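Local coordinates for protein alcohol dehydrogenase (Escherichia coli, PDB 5VM2) that is a putative zinc-containing, NAD(H)- or NADP(H)-dependent oxidoreductase of unknown specificity that probably acts on CH-OH groups of its substrate, at residues 68-73 and 84-89. Sequence-based numbering, arbitrary orientation.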
# COMPACT_ATOMS: atom_id res chain seq x y z
N ALA A 68 12.11 2.03 -4.52
CA ALA A 68 13.26 2.47 -3.75
C ALA A 68 14.50 2.29 -4.61
O ALA A 68 14.47 1.58 -5.63
CB ALA A 68 13.40 1.70 -2.43
N GLY A 69 15.59 2.93 -4.21
CA GLY A 69 16.81 2.85 -4.98
C GLY A 69 17.94 3.67 -4.39
O GLY A 69 17.96 3.93 -3.19
N THR A 70 18.88 4.08 -5.24
CA THR A 70 20.07 4.80 -4.81
C THR A 70 20.15 6.14 -5.52
O THR A 70 19.93 6.22 -6.74
CB THR A 70 21.34 3.98 -5.10
OG1 THR A 70 21.21 2.68 -4.52
CG2 THR A 70 22.56 4.66 -4.51
N VAL A 71 20.46 7.19 -4.76
CA VAL A 71 20.58 8.52 -5.33
C VAL A 71 21.78 8.57 -6.27
O VAL A 71 22.89 8.17 -5.91
CB VAL A 71 20.72 9.56 -4.21
CG1 VAL A 71 20.82 10.97 -4.80
CG2 VAL A 71 19.54 9.46 -3.25
N VAL A 72 21.54 9.05 -7.49
CA VAL A 72 22.61 9.21 -8.46
C VAL A 72 23.07 10.66 -8.57
O VAL A 72 24.26 10.93 -8.61
CB VAL A 72 22.15 8.66 -9.83
CG1 VAL A 72 23.02 9.21 -10.95
CG2 VAL A 72 22.17 7.13 -9.83
N ALA A 73 22.13 11.61 -8.57
CA ALA A 73 22.45 13.03 -8.56
C ALA A 73 21.41 13.75 -7.73
O ALA A 73 20.36 13.19 -7.39
CB ALA A 73 22.51 13.60 -9.99
N GLY A 84 24.81 8.19 -3.81
CA GLY A 84 25.15 6.97 -3.10
C GLY A 84 24.22 6.63 -1.96
O GLY A 84 24.28 5.51 -1.45
N ASP A 85 23.36 7.56 -1.56
CA ASP A 85 22.36 7.29 -0.54
C ASP A 85 21.33 6.32 -1.09
O ASP A 85 20.83 6.50 -2.20
CB ASP A 85 21.67 8.58 -0.11
CG ASP A 85 22.60 9.53 0.61
OD1 ASP A 85 23.68 9.08 1.05
OD2 ASP A 85 22.25 10.72 0.76
N ARG A 86 21.01 5.29 -0.31
CA ARG A 86 19.89 4.42 -0.62
C ARG A 86 18.64 5.00 0.02
O ARG A 86 18.64 5.32 1.22
CB ARG A 86 20.15 3.00 -0.12
CG ARG A 86 21.46 2.41 -0.64
CD ARG A 86 21.73 1.02 -0.07
NE ARG A 86 21.70 1.01 1.39
CZ ARG A 86 20.69 0.54 2.12
NH1 ARG A 86 19.63 0.02 1.52
NH2 ARG A 86 20.75 0.58 3.44
N VAL A 87 17.59 5.15 -0.78
CA VAL A 87 16.38 5.86 -0.36
C VAL A 87 15.15 5.14 -0.88
O VAL A 87 15.22 4.32 -1.80
CB VAL A 87 16.37 7.33 -0.86
CG1 VAL A 87 17.53 8.12 -0.28
CG2 VAL A 87 16.39 7.36 -2.38
N ASN A 88 14.01 5.45 -0.28
CA ASN A 88 12.72 5.18 -0.91
C ASN A 88 12.01 6.51 -1.13
O ASN A 88 12.48 7.57 -0.71
CB ASN A 88 11.88 4.20 -0.08
CG ASN A 88 11.47 4.73 1.29
OD1 ASN A 88 11.54 5.93 1.56
ND2 ASN A 88 11.00 3.83 2.14
N ILE A 89 10.86 6.46 -1.80
CA ILE A 89 10.10 7.66 -2.10
C ILE A 89 8.67 7.47 -1.63
O ILE A 89 8.10 6.37 -1.74
CB ILE A 89 10.16 8.01 -3.60
CG1 ILE A 89 9.47 6.94 -4.44
CG2 ILE A 89 11.60 8.23 -4.07
CD1 ILE A 89 8.96 7.48 -5.75
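Val71 and Val87 meet on one face of an antiparallel hairpin: Val71 CG2 lies 3.8 Å from Val87 CG1, and the two side chains run obliquely to each other. Val71 has CG1 anti to its backbone N, which leaves CG2 beside that N and turned to the partner strand, where it also touches Asp85 CB. Both valines are buried, and Val87 is also touched by Phe81 and by Ile31 of strand 28-37. On the other face, Thr70 OG1 lies 3.9 Å from the methylene Arg86 CG, a van der Waals contact; the hydroxyl is hydrogen-bonded to Glu34. The arginine chain bends at chi3 and leads away, NH1 bonding to Met143 O. Further along this face, Ala68 CB abuts Asn88 CB at 3.8 Å; the Asn88 amide departs through ND2 to Gly148 O, at the start of helix 145-163. Gly69 and Val87 form the hydrogen-bonded pair, Gly69 N to Val87 O 2.8 Å (170° at the hydrogen) and Val87 N to Gly69 O 2.7 Å (168°). Val71 N then donates to Asp85 O at 2.7 Å, an oxygen that also receives a Thr70 CA-H contact, and Gly84 N bonds to Val71 O at 2.8 Å. The backbone angles of Gly84 call for glycine, because a CB would jam against the preceding carbonyl O. The short strand axes make 118° between their N-to-C directions, so this part of the GroES-like domain's mixed sheet is strongly twisted or coiled. Chemically, four main-chain bonds join the segments while side chains contribute mostly apolar contact; polar ends turn outward, Thr70 to Glu34, Arg86 to Met143, Asn88 to Gly148 and Asp85 OD1 to Lys82 NZ, tying the hairpin to its surroundings.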